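Local structure of hypothetical protein AQ_1575 (Aquifex aeolicus, 1LFP) at residues Q55-N60 with E64-A69; M98-T103 with I199-I204; E185-E188 with P193-K196; E213-V218 with F238-E243; K220-L225 with Q232-N237. The protein probably acts as a cytoplasmic regulator of transcription and, as a member of the TACO1 family, may bind DNA. One frame throughout, in Å; residues are numbered along the deposited sequence.

Contact 1: Q55-N60 with E64-A69; sequences QAKKAN and ENIERA
Ala56 and Lys57 receive the tip of Ile66 across a tight helical hairpin, in which helix 47-58 ends, the chain turns within a few residues and helix 63-74 begins. Ile66 supplies the second helix's side of the contact, and about 127 Å² is buried over both sides. Its CG1-CD1 arm does the touching. Ala56 CB lies alongside this arm, against both carbons, 3.7 Å from Ile66 CD1 and slightly farther from CG1. The methyl itself points end-on at the aliphatic start of Lys57, whose CG is 3.7 Å from Ile66 CD1, and the two side chains cross at about a right angle. Ile66 reaches so far because the arm is fully stretched (chi2 -178°), which carries the methyl straight out from its own helix. Lys57 bends only at its last torsion (chi4 56°), and its ammonium group makes a cation-pi contact with Trp63, at the head of the second helix. Behind this first shell, Ile32 of helix 21-39 packs on Ile66, and Met61 from the connecting turn touches both Ala56 and Ile66. The turn itself is set by a Schellman motif that closes the first helix. Asn60, with positive phi, is its C-prime residue; Met61 N returns to Ala56 O, while Asn60 N bonds Lys57 O at 3.1 Å.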
# COMPACT_ATOMS: atom_id res chain seq x y z
N GLN A 55 -4.30 12.10 -4.91
CA GLN A 55 -4.60 11.43 -3.67
C GLN A 55 -4.34 12.34 -2.49
O GLN A 55 -5.01 12.26 -1.46
CB GLN A 55 -3.74 10.17 -3.54
CG GLN A 55 -4.55 8.88 -3.54
CD GLN A 55 -4.40 8.12 -2.24
OE1 GLN A 55 -5.02 8.46 -1.23
NE2 GLN A 55 -3.55 7.10 -2.24
N ALA A 56 -3.34 13.18 -2.66
CA ALA A 56 -2.99 14.12 -1.61
C ALA A 56 -4.09 15.14 -1.53
O ALA A 56 -4.47 15.56 -0.45
CB ALA A 56 -1.68 14.80 -1.95
N LYS A 57 -4.61 15.58 -2.68
CA LYS A 57 -5.65 16.58 -2.66
C LYS A 57 -6.90 15.99 -2.05
O LYS A 57 -7.61 16.64 -1.31
CB LYS A 57 -5.93 17.08 -4.08
CG LYS A 57 -4.88 18.05 -4.58
CD LYS A 57 -5.23 18.59 -5.96
CE LYS A 57 -4.35 19.78 -6.32
NZ LYS A 57 -2.91 19.45 -6.25
N LYS A 58 -7.15 14.73 -2.35
CA LYS A 58 -8.34 14.07 -1.85
C LYS A 58 -8.35 13.88 -0.36
O LYS A 58 -9.42 13.83 0.26
CB LYS A 58 -8.53 12.72 -2.54
CG LYS A 58 -9.98 12.43 -2.87
CD LYS A 58 -10.57 13.54 -3.76
CE LYS A 58 -9.81 13.67 -5.09
NZ LYS A 58 -9.99 12.49 -5.99
N ALA A 59 -7.16 13.82 0.23
CA ALA A 59 -7.00 13.62 1.67
C ALA A 59 -6.92 14.93 2.43
O ALA A 59 -6.65 14.95 3.63
CB ALA A 59 -5.75 12.78 1.92
N ASN A 60 -7.12 16.04 1.71
CA ASN A 60 -7.11 17.35 2.30
C ASN A 60 -5.73 17.79 2.75
O ASN A 60 -5.60 18.52 3.71
CB ASN A 60 -8.11 17.40 3.46
CG ASN A 60 -9.56 17.43 3.00
OD1 ASN A 60 -10.48 17.11 3.75
ND2 ASN A 60 -9.77 17.85 1.74
N GLU A 64 0.22 23.53 -0.36
CA GLU A 64 1.58 24.01 -0.16
C GLU A 64 2.48 22.82 0.18
O GLU A 64 3.66 22.81 -0.17
CB GLU A 64 1.58 25.03 0.96
CG GLU A 64 0.72 24.57 2.12
CD GLU A 64 -0.58 25.36 2.26
OE1 GLU A 64 -1.47 25.32 1.33
OE2 GLU A 64 -0.69 26.03 3.32
N ASN A 65 1.95 21.81 0.84
CA ASN A 65 2.78 20.63 1.14
C ASN A 65 3.03 19.77 -0.08
O ASN A 65 4.03 19.09 -0.18
CB ASN A 65 2.12 19.74 2.19
CG ASN A 65 2.34 20.25 3.58
OD1 ASN A 65 3.41 20.00 4.21
ND2 ASN A 65 1.35 20.97 4.10
N ILE A 66 2.07 19.76 -0.99
CA ILE A 66 2.22 18.99 -2.19
C ILE A 66 3.35 19.65 -3.01
O ILE A 66 4.25 18.99 -3.52
CB ILE A 66 0.92 19.00 -2.98
CG1 ILE A 66 -0.22 18.43 -2.12
CG2 ILE A 66 1.09 18.18 -4.25
CD1 ILE A 66 -1.56 18.38 -2.89
N GLU A 67 3.30 20.96 -3.14
CA GLU A 67 4.33 21.67 -3.92
C GLU A 67 5.73 21.47 -3.32
O GLU A 67 6.71 21.21 -4.04
CB GLU A 67 3.98 23.16 -3.94
CG GLU A 67 4.98 24.04 -4.64
CD GLU A 67 4.55 25.49 -4.57
OE1 GLU A 67 3.52 25.83 -5.20
OE2 GLU A 67 5.23 26.28 -3.88
N ARG A 68 5.81 21.59 -2.01
CA ARG A 68 7.07 21.44 -1.30
C ARG A 68 7.67 20.06 -1.56
O ARG A 68 8.87 19.92 -1.81
CB ARG A 68 6.83 21.66 0.19
CG ARG A 68 8.07 21.65 1.05
CD ARG A 68 8.00 22.78 2.09
NE ARG A 68 6.69 22.88 2.73
CZ ARG A 68 6.17 23.97 3.27
NH1 ARG A 68 6.83 25.13 3.27
NH2 ARG A 68 4.96 23.93 3.80
N ALA A 69 6.81 19.03 -1.56
CA ALA A 69 7.24 17.66 -1.79
C ALA A 69 7.81 17.50 -3.19
O ALA A 69 8.80 16.80 -3.36
CB ALA A 69 6.03 16.67 -1.60

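Contact 2: M98-T103 with I199-I204; sequences MVLATT and ITWKPI
The backbone O of Leu100 accepts Gln232 N at 2.8 Å, a sheet bond that fixes this strand residue while its side chain is directed to Trp201. Gln232 and Gln233 both face Leu100, a classic beta bulge in the neighbouring strand 231-239. With its main chain committed to its own sheet, strand 98-103 meets strand 199-203 chiefly through side chains, with no backbone pairing. The two run nearly antiparallel, at 172°, with axes 8.8 Å apart. Trp201 bridges the gap. Met98, present as selenomethionine, holds its chain straight through chi2 (178°), and this brings SE over one face of the indole, 3.3 Å above the plane and displaced toward the rim. SE lies 4.2 Å from the centroid of the five-membered ring, 39° off the normal, and 3.7 Å from Trp201 CE3. The terminal methyl CE is modelled too close to the tryptophan for its position to be trusted. At Trp201 CD1, Leu100 CD1 approaches obliquely at 3.9 Å, and the two side chains cross at about a right angle. Arg136 of strand 134-143 also touches Trp201, while Phe134 packs on Met98. The whole is a Met-aromatic contact, extended by a leucine, that joins an inner strand of the mixed sheet to an outermost strand of the antiparallel sheet.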
# COMPACT_ATOMS: atom_id res chain seq x y z
N MSE A 98 5.98 -8.99 2.64
CA MSE A 98 6.84 -8.07 1.84
C MSE A 98 6.55 -6.70 2.44
O MSE A 98 5.43 -6.38 2.82
CB MSE A 98 6.48 -8.08 0.36
CG MSE A 98 7.00 -9.35 -0.40
SE MSE A 98 6.56 -9.48 -2.17
CE MSE A 98 4.89 -9.16 -1.94
N VAL A 99 7.56 -5.85 2.51
CA VAL A 99 7.38 -4.53 3.09
C VAL A 99 7.94 -3.57 2.09
O VAL A 99 9.07 -3.75 1.68
CB VAL A 99 8.18 -4.39 4.40
CG1 VAL A 99 8.08 -2.94 4.93
CG2 VAL A 99 7.63 -5.41 5.42
N LEU A 100 7.14 -2.59 1.66
CA LEU A 100 7.58 -1.60 0.69
C LEU A 100 7.86 -0.34 1.51
O LEU A 100 6.98 0.20 2.17
CB LEU A 100 6.47 -1.40 -0.35
CG LEU A 100 6.41 -2.36 -1.55
CD1 LEU A 100 6.59 -3.83 -1.16
CD2 LEU A 100 5.12 -2.08 -2.31
N ALA A 101 9.12 0.08 1.53
CA ALA A 101 9.49 1.25 2.32
C ALA A 101 10.12 2.33 1.44
O ALA A 101 10.58 2.06 0.33
CB ALA A 101 10.46 0.82 3.41
N THR A 102 10.04 3.58 1.91
CA THR A 102 10.64 4.72 1.19
C THR A 102 11.38 5.39 2.31
O THR A 102 10.76 5.96 3.21
CB THR A 102 9.57 5.67 0.58
OG1 THR A 102 8.77 4.97 -0.38
CG2 THR A 102 10.27 6.84 -0.13
N THR A 103 12.72 5.33 2.27
CA THR A 103 13.54 5.83 3.35
C THR A 103 14.76 6.60 2.87
O THR A 103 15.20 6.43 1.73
CB THR A 103 14.00 4.63 4.28
OG1 THR A 103 14.81 5.11 5.36
CG2 THR A 103 14.78 3.59 3.49
N ILE A 199 0.95 0.52 -7.28
CA ILE A 199 1.52 -0.78 -7.61
C ILE A 199 1.76 -1.48 -6.27
O ILE A 199 2.30 -0.88 -5.33
CB ILE A 199 2.88 -0.59 -8.35
CG1 ILE A 199 2.64 -0.03 -9.74
CG2 ILE A 199 3.67 -1.91 -8.36
CD1 ILE A 199 1.90 -0.95 -10.66
N THR A 200 1.34 -2.75 -6.18
CA THR A 200 1.54 -3.52 -4.97
C THR A 200 1.97 -4.94 -5.35
O THR A 200 2.25 -5.23 -6.52
CB THR A 200 0.25 -3.57 -4.12
OG1 THR A 200 0.54 -4.13 -2.84
CG2 THR A 200 -0.83 -4.38 -4.80
N TRP A 201 2.05 -5.82 -4.36
CA TRP A 201 2.41 -7.22 -4.63
C TRP A 201 1.25 -8.05 -4.09
O TRP A 201 0.70 -7.69 -3.07
CB TRP A 201 3.69 -7.59 -3.90
CG TRP A 201 4.87 -6.96 -4.46
CD1 TRP A 201 5.20 -5.64 -4.37
CD2 TRP A 201 5.86 -7.58 -5.30
NE1 TRP A 201 6.34 -5.39 -5.12
CE2 TRP A 201 6.77 -6.57 -5.68
CE3 TRP A 201 6.08 -8.89 -5.75
CZ2 TRP A 201 7.88 -6.83 -6.51
CZ3 TRP A 201 7.19 -9.16 -6.57
CH2 TRP A 201 8.07 -8.13 -6.94
N LYS A 202 0.84 -9.08 -4.83
CA LYS A 202 -0.30 -9.90 -4.43
C LYS A 202 0.15 -11.35 -4.22
O LYS A 202 0.83 -11.92 -5.05
CB LYS A 202 -1.35 -9.85 -5.56
CG LYS A 202 -2.64 -10.67 -5.28
CD LYS A 202 -3.60 -10.52 -6.47
CE LYS A 202 -5.03 -11.04 -6.15
NZ LYS A 202 -5.23 -12.46 -6.54
N PRO A 203 -0.23 -11.98 -3.09
CA PRO A 203 0.19 -13.37 -2.93
C PRO A 203 -0.39 -14.28 -4.00
O PRO A 203 -1.54 -14.09 -4.43
CB PRO A 203 -0.32 -13.74 -1.52
CG PRO A 203 -1.42 -12.78 -1.30
CD PRO A 203 -0.96 -11.49 -1.92
N ILE A 204 0.40 -15.26 -4.44
CA ILE A 204 -0.05 -16.19 -5.47
C ILE A 204 -0.79 -17.34 -4.80
O ILE A 204 -1.43 -18.17 -5.47
CB ILE A 204 1.14 -16.75 -6.28
CG1 ILE A 204 1.99 -17.68 -5.42
CG2 ILE A 204 2.03 -15.57 -6.74
CD1 ILE A 204 2.98 -18.51 -6.27

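Contact 3: E185-E188 with P193-K196; sequences ENLE and PIEK
This is a small, largely apolar contact at a helix-to-strand connection, where the loop leading into strand 196-203 folds back on the last turn of helix 180-188. Only about 120 Å² is buried over both sides, and one loop residue, Ile194, supplies most of the loop's share. Its two touching carbons divide the work. CD1, at the end of the longer branch, lies 4.2 Å from Leu187 CB, which it approaches from the side in a loose van der Waals contact. CG1, one bond nearer the backbone, lies 3.8 Å from Glu188 OE2. That oxygen arrives from a side chain whose CG is folded between the backbone N and the carbonyl carbon (chi1 39°) and which then runs extended, crossing the isoleucine at about a right angle. Around the pair, Val159 of helix 149-159 and Val192 of the loop touch Leu187, while Ile140 of strand 134-143 packs on Ile194. Immediately downstream, Glu195 and Lys196 both face Glu141 in a classic beta bulge, the irregular start of the last strand in that sheet. The chemistry is uneven: the leucine side is ordinary hydrophobic packing, whereas Glu188 has a long, weak ion pair with Lys184. Both halves of the contact are therefore van der Waals in nature, with a carboxylate oxygen resting against hydrocarbon and its charge only weakly engaged by the lysine.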
# COMPACT_ATOMS: atom_id res chain seq x y z
N GLU A 185 -8.21 5.12 -15.21
CA GLU A 185 -8.83 6.10 -16.12
C GLU A 185 -10.17 5.60 -16.66
O GLU A 185 -11.19 6.30 -16.64
CB GLU A 185 -7.88 6.37 -17.29
CG GLU A 185 -8.17 7.64 -18.03
CD GLU A 185 -7.10 8.70 -17.79
OE1 GLU A 185 -5.95 8.50 -18.26
OE2 GLU A 185 -7.40 9.71 -17.12
N ASN A 186 -10.18 4.36 -17.13
CA ASN A 186 -11.41 3.78 -17.67
C ASN A 186 -12.50 3.62 -16.63
O ASN A 186 -13.69 3.70 -16.95
CB ASN A 186 -11.08 2.45 -18.33
CG ASN A 186 -10.39 2.63 -19.67
OD1 ASN A 186 -9.74 1.72 -20.17
ND2 ASN A 186 -10.55 3.81 -20.27
N LEU A 187 -12.11 3.36 -15.38
CA LEU A 187 -13.08 3.22 -14.31
C LEU A 187 -13.64 4.61 -13.94
O LEU A 187 -14.82 4.76 -13.69
CB LEU A 187 -12.44 2.62 -13.04
CG LEU A 187 -12.18 1.11 -13.13
CD1 LEU A 187 -11.28 0.68 -11.94
CD2 LEU A 187 -13.55 0.32 -13.15
N GLU A 188 -12.79 5.62 -13.87
CA GLU A 188 -13.37 6.92 -13.52
C GLU A 188 -14.25 7.42 -14.66
O GLU A 188 -15.25 8.09 -14.41
CB GLU A 188 -12.29 7.94 -13.13
CG GLU A 188 -11.01 7.96 -13.92
CD GLU A 188 -9.83 8.51 -13.11
OE1 GLU A 188 -8.86 8.99 -13.72
OE2 GLU A 188 -9.87 8.47 -11.86
N PRO A 193 -15.61 6.10 -8.35
CA PRO A 193 -14.66 6.90 -7.58
C PRO A 193 -13.43 6.07 -7.19
O PRO A 193 -13.56 4.90 -6.83
CB PRO A 193 -15.47 7.32 -6.36
CG PRO A 193 -16.37 6.16 -6.16
CD PRO A 193 -16.80 5.78 -7.56
N ILE A 194 -12.24 6.67 -7.24
CA ILE A 194 -11.03 5.93 -6.90
C ILE A 194 -10.46 6.47 -5.60
O ILE A 194 -10.20 7.66 -5.51
CB ILE A 194 -9.96 6.11 -7.97
CG1 ILE A 194 -10.49 5.69 -9.33
CG2 ILE A 194 -8.69 5.35 -7.56
CD1 ILE A 194 -11.07 4.29 -9.38
N GLU A 195 -10.26 5.59 -4.62
CA GLU A 195 -9.70 6.02 -3.35
C GLU A 195 -8.18 5.91 -3.41
O GLU A 195 -7.48 6.78 -2.91
CB GLU A 195 -10.24 5.18 -2.20
CG GLU A 195 -9.74 5.61 -0.85
CD GLU A 195 -10.48 4.93 0.29
OE1 GLU A 195 -11.70 5.21 0.45
OE2 GLU A 195 -9.86 4.12 1.00
N LYS A 196 -7.68 4.84 -4.01
CA LYS A 196 -6.24 4.63 -4.16
C LYS A 196 -5.96 3.84 -5.41
O LYS A 196 -6.75 2.97 -5.77
CB LYS A 196 -5.66 3.84 -2.98
CG LYS A 196 -5.74 4.52 -1.62
CD LYS A 196 -4.90 3.74 -0.60
CE LYS A 196 -4.89 4.43 0.76
NZ LYS A 196 -3.96 3.77 1.72

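Contact 4: E213-V218 with F238-E243; sequences ETAQKV and FEIPEE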
# COMPACT_ATOMS: atom_id res chain seq x y z
N GLU A 213 -3.43 -17.98 18.64
CA GLU A 213 -2.24 -17.41 19.25
C GLU A 213 -1.32 -16.88 18.16
O GLU A 213 -0.85 -15.75 18.22
CB GLU A 213 -1.45 -18.47 20.02
CG GLU A 213 -2.03 -18.89 21.34
CD GLU A 213 -0.99 -19.54 22.23
OE1 GLU A 213 0.02 -18.87 22.56
OE2 GLU A 213 -1.16 -20.73 22.58
N THR A 214 -1.05 -17.72 17.18
CA THR A 214 -0.18 -17.36 16.07
C THR A 214 -0.78 -16.22 15.25
O THR A 214 -0.07 -15.30 14.86
CB THR A 214 0.06 -18.57 15.16
OG1 THR A 214 0.46 -19.69 15.97
CG2 THR A 214 1.15 -18.27 14.14
N ALA A 215 -2.09 -16.27 15.02
CA ALA A 215 -2.78 -15.25 14.24
C ALA A 215 -2.59 -13.85 14.82
O ALA A 215 -2.41 -12.87 14.09
CB ALA A 215 -4.27 -15.56 14.14
N GLN A 216 -2.63 -13.77 16.14
CA GLN A 216 -2.47 -12.49 16.82
C GLN A 216 -1.08 -11.93 16.69
O GLN A 216 -0.91 -10.71 16.63
CB GLN A 216 -2.83 -12.62 18.29
CG GLN A 216 -3.20 -11.31 18.95
CD GLN A 216 -4.38 -11.45 19.89
OE1 GLN A 216 -4.89 -10.46 20.43
NE2 GLN A 216 -4.84 -12.69 20.08
N LYS A 217 -0.08 -12.81 16.68
CA LYS A 217 1.31 -12.38 16.58
C LYS A 217 1.53 -11.84 15.18
O LYS A 217 2.13 -10.79 15.01
CB LYS A 217 2.27 -13.55 16.82
CG LYS A 217 2.14 -14.18 18.20
CD LYS A 217 3.07 -15.37 18.32
CE LYS A 217 3.07 -15.93 19.74
NZ LYS A 217 3.92 -17.16 19.81
N VAL A 218 1.02 -12.57 14.19
CA VAL A 218 1.15 -12.13 12.80
C VAL A 218 0.57 -10.73 12.64
O VAL A 218 1.23 -9.84 12.10
CB VAL A 218 0.38 -13.05 11.86
CG1 VAL A 218 0.49 -12.53 10.41
CG2 VAL A 218 0.92 -14.45 11.99
N PHE A 238 -1.03 -14.55 4.60
CA PHE A 238 -1.75 -15.36 5.58
C PHE A 238 -3.21 -15.59 5.20
O PHE A 238 -3.81 -14.87 4.41
CB PHE A 238 -1.73 -14.70 6.96
CG PHE A 238 -2.49 -13.39 7.02
CD1 PHE A 238 -3.89 -13.34 6.88
CD2 PHE A 238 -1.80 -12.19 7.14
CE1 PHE A 238 -4.58 -12.12 6.86
CE2 PHE A 238 -2.48 -10.96 7.12
CZ PHE A 238 -3.88 -10.93 6.97
N GLU A 239 -3.78 -16.62 5.83
CA GLU A 239 -5.17 -16.96 5.65
C GLU A 239 -5.70 -17.22 7.06
O GLU A 239 -5.36 -18.24 7.66
CB GLU A 239 -5.32 -18.21 4.79
CG GLU A 239 -6.74 -18.49 4.33
CD GLU A 239 -7.33 -17.38 3.50
OE1 GLU A 239 -6.58 -16.74 2.73
OE2 GLU A 239 -8.55 -17.15 3.60
N ILE A 240 -6.47 -16.28 7.59
CA ILE A 240 -7.03 -16.37 8.96
C ILE A 240 -8.57 -16.44 8.98
O ILE A 240 -9.25 -15.69 8.28
CB ILE A 240 -6.59 -15.16 9.84
CG1 ILE A 240 -7.00 -13.84 9.20
CG2 ILE A 240 -5.10 -15.18 10.07
CD1 ILE A 240 -8.42 -13.39 9.49
N PRO A 241 -9.13 -17.35 9.80
CA PRO A 241 -10.58 -17.53 9.92
C PRO A 241 -11.29 -16.25 10.35
O PRO A 241 -11.18 -15.85 11.51
CB PRO A 241 -10.71 -18.64 10.97
CG PRO A 241 -9.46 -19.43 10.80
CD PRO A 241 -8.42 -18.35 10.62
N GLU A 242 -12.01 -15.62 9.43
CA GLU A 242 -12.73 -14.37 9.74
C GLU A 242 -12.62 -13.97 11.21
O GLU A 242 -13.35 -14.48 12.07
CB GLU A 242 -14.20 -14.50 9.36
CG GLU A 242 -15.00 -13.25 9.67
CD GLU A 242 -14.39 -12.01 9.02
OE1 GLU A 242 -14.51 -11.87 7.78
OE2 GLU A 242 -13.80 -11.19 9.75
N GLU A 243 -11.70 -13.05 11.48
CA GLU A 243 -11.44 -12.56 12.83
C GLU A 243 -11.16 -11.06 12.77
O GLU A 243 -10.32 -10.63 11.99
CB GLU A 243 -10.23 -13.25 13.42
CG GLU A 243 -10.49 -14.15 14.60
CD GLU A 243 -9.20 -14.53 15.27
OE1 GLU A 243 -8.62 -13.67 15.98
OE2 GLU A 243 -8.75 -15.69 15.09
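Two first torsions bring Val218 and Phe238 together. In the phenylalanine, CG is tucked between the backbone N and the carbonyl carbon (chi1 66°), which turns the ring back toward the helix. In the valine, chi1 of 178° sets CG1 opposite the backbone N and aims that methyl at the ring. The result is an oblique approach of 4.0 Å between Val218 CG1 and Phe238 CD2. One helical turn earlier a second, slacker pair forms: Ala215 CB faces Ile240 CG2 at 4.2 Å. The CG2 branch of Ile240 is offered to the helix while the longer CG1 branch leads away from it. Ala215 is the small residue of the pair, and its CA lies 6.9 Å from the CA of Ile240. Some 154 Å² is buried over both sides, mostly through apolar groups, with Glu243 adding a small share. Outside the pair, Phe238 makes a T-shaped (edge-to-face) stack with Trp7, and His6 NE2 is hydrogen-bonded to Ile240 O, so the N-terminal part of the chain reaches this region too. Glu239 pairs through its backbone with Val207 and Ile209. This places the contact in the beta-alpha-beta unit made of strand 207-208, helix 212-226 and strand 231-239: the helix crosses over between two parallel neighbours of the mixed sheet, and its early part packs against the end of the second.

Contact 5: K220-L225 with Q232-N237; sequences KLLNAL and QQVIAN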
# COMPACT_ATOMS: atom_id res chain seq x y z
N LYS A 220 -0.07 -8.41 14.89
CA LYS A 220 0.64 -7.37 15.61
C LYS A 220 1.91 -6.97 14.86
O LYS A 220 2.32 -5.81 14.84
CB LYS A 220 1.00 -7.84 17.02
CG LYS A 220 -0.18 -7.81 17.99
CD LYS A 220 0.28 -8.08 19.42
CE LYS A 220 -0.86 -7.92 20.42
NZ LYS A 220 -2.03 -8.76 20.04
N LEU A 221 2.54 -7.96 14.25
CA LEU A 221 3.76 -7.69 13.51
C LEU A 221 3.45 -6.75 12.36
O LEU A 221 4.12 -5.73 12.19
CB LEU A 221 4.32 -9.01 12.98
CG LEU A 221 5.83 -9.08 12.81
CD1 LEU A 221 6.23 -10.53 12.55
CD2 LEU A 221 6.26 -8.17 11.68
N LEU A 222 2.43 -7.10 11.58
CA LEU A 222 2.03 -6.31 10.43
C LEU A 222 1.64 -4.90 10.86
O LEU A 222 2.03 -3.93 10.22
CB LEU A 222 0.87 -6.99 9.70
CG LEU A 222 1.13 -8.41 9.18
CD1 LEU A 222 0.02 -8.85 8.23
CD2 LEU A 222 2.51 -8.42 8.44
N ASN A 223 0.87 -4.80 11.95
CA ASN A 223 0.45 -3.49 12.47
C ASN A 223 1.68 -2.67 12.88
O ASN A 223 1.71 -1.46 12.69
CB ASN A 223 -0.41 -3.65 13.72
CG ASN A 223 -1.80 -4.14 13.42
OD1 ASN A 223 -2.50 -4.64 14.31
ND2 ASN A 223 -2.23 -4.00 12.17
N ALA A 224 2.66 -3.35 13.47
CA ALA A 224 3.87 -2.68 13.94
C ALA A 224 4.64 -2.15 12.73
O ALA A 224 5.16 -1.02 12.76
CB ALA A 224 4.71 -3.65 14.77
N LEU A 225 4.70 -2.93 11.65
CA LEU A 225 5.41 -2.44 10.47
C LEU A 225 4.71 -1.20 9.89
O LEU A 225 5.36 -0.27 9.41
CB LEU A 225 5.49 -3.53 9.41
CG LEU A 225 6.36 -4.72 9.82
CD1 LEU A 225 6.05 -5.90 8.90
CD2 LEU A 225 7.85 -4.34 9.74
N GLN A 232 5.44 2.16 3.51
CA GLN A 232 4.32 2.58 2.65
C GLN A 232 3.28 1.47 2.55
O GLN A 232 2.07 1.72 2.59
CB GLN A 232 4.78 2.88 1.21
CG GLN A 232 5.66 4.12 1.00
CD GLN A 232 4.89 5.43 0.93
OE1 GLN A 232 3.91 5.60 0.19
NE2 GLN A 232 5.36 6.38 1.71
N GLN A 233 3.76 0.25 2.37
CA GLN A 233 2.86 -0.87 2.22
C GLN A 233 3.36 -2.12 2.86
O GLN A 233 4.53 -2.42 2.83
CB GLN A 233 2.65 -1.22 0.76
CG GLN A 233 1.95 -0.16 -0.11
CD GLN A 233 1.71 -0.71 -1.51
OE1 GLN A 233 2.17 -0.15 -2.52
NE2 GLN A 233 1.01 -1.82 -1.58
N VAL A 234 2.45 -2.90 3.43
CA VAL A 234 2.85 -4.18 4.02
C VAL A 234 1.91 -5.21 3.39
O VAL A 234 0.70 -5.00 3.38
CB VAL A 234 2.59 -4.21 5.52
CG1 VAL A 234 2.88 -5.58 6.02
CG2 VAL A 234 3.48 -3.18 6.23
N ILE A 235 2.46 -6.29 2.86
CA ILE A 235 1.68 -7.36 2.21
C ILE A 235 2.05 -8.71 2.79
O ILE A 235 3.22 -9.00 3.01
CB ILE A 235 1.94 -7.43 0.68
CG1 ILE A 235 1.85 -6.03 0.05
CG2 ILE A 235 0.87 -8.32 0.02
CD1 ILE A 235 3.18 -5.54 -0.57
N ALA A 236 1.05 -9.52 3.10
CA ALA A 236 1.34 -10.84 3.65
C ALA A 236 0.44 -11.86 3.00
O ALA A 236 -0.59 -11.51 2.39
CB ALA A 236 1.14 -10.84 5.16
N ASN A 237 0.83 -13.13 3.07
CA ASN A 237 0.02 -14.17 2.43
C ASN A 237 -0.75 -15.06 3.40
O ASN A 237 -1.06 -16.21 3.06
CB ASN A 237 0.86 -15.08 1.54
CG ASN A 237 1.86 -15.92 2.31
OD1 ASN A 237 2.53 -16.77 1.72
ND2 ASN A 237 1.98 -15.69 3.60
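Leu222 and Val234 form the dense part of this helix-on-sheet contact, with Leu225 and Ala236 on its flanks; all the touching groups are hydrocarbon. Leu222 splits its methyls over two strand residues that point to the same side. CD2 meets Val234 CG1 at 3.7 Å, and CD1 reaches Ala236 CB at 3.8 Å. The first torsion of Leu222 (chi1 -58°) swings CG toward the strand, and the second (chi2 -168°) then places CD1 and CD2 over the two residues. Val234 is likewise shared: while CG1 is engaged by Leu222, CG2 lies 3.8 Å from Leu225 CB, so the valine wedges between residues almost one helical turn apart. By contrast, the helix is looser on the side where Asn223 points away from the strand and Lys220 is partly exposed. The strand too has a second face, where Ile235 turns from the helix and packs on Thr200 and Trp201 of strand 196-203. Helix and strand run at 161°, nearly antiparallel, with axes 8.9 Å apart, as expected within a beta-alpha-beta crossover. On the same face of the mixed sheet as helix 212-226 lies helix 106-119, with its Val116 touching Leu221, Ala224 and Leu225, while on the opposite face the edge of the antiparallel sheet covers strand 231-239.

Contacts 4 and 5 share helix 212-226 and strand 231-239; contact 2 lies beside them, through the neighbouring strand 95-103. Contacts 4 and 5 are successive parts of the same helix-strand interface, their centres 13 Å apart, and meet where Phe238 CE2 lies 3.5 Å from Leu222 CD1. Contact 2, with its centre 10 Å from that of contact 5, joins it through a probable backbone hydrogen bond, Met98 N to Ile235 O, 2.8 Å. Contact 3 leads along the chain into the strand used by contact 2. Contact 1, formed by helices near the N-terminus, touches contact 3 through Gln55 NE2 and Lys196 CG, 3.4 Å apart, but its centre lies about 36 Å from that of contact 4.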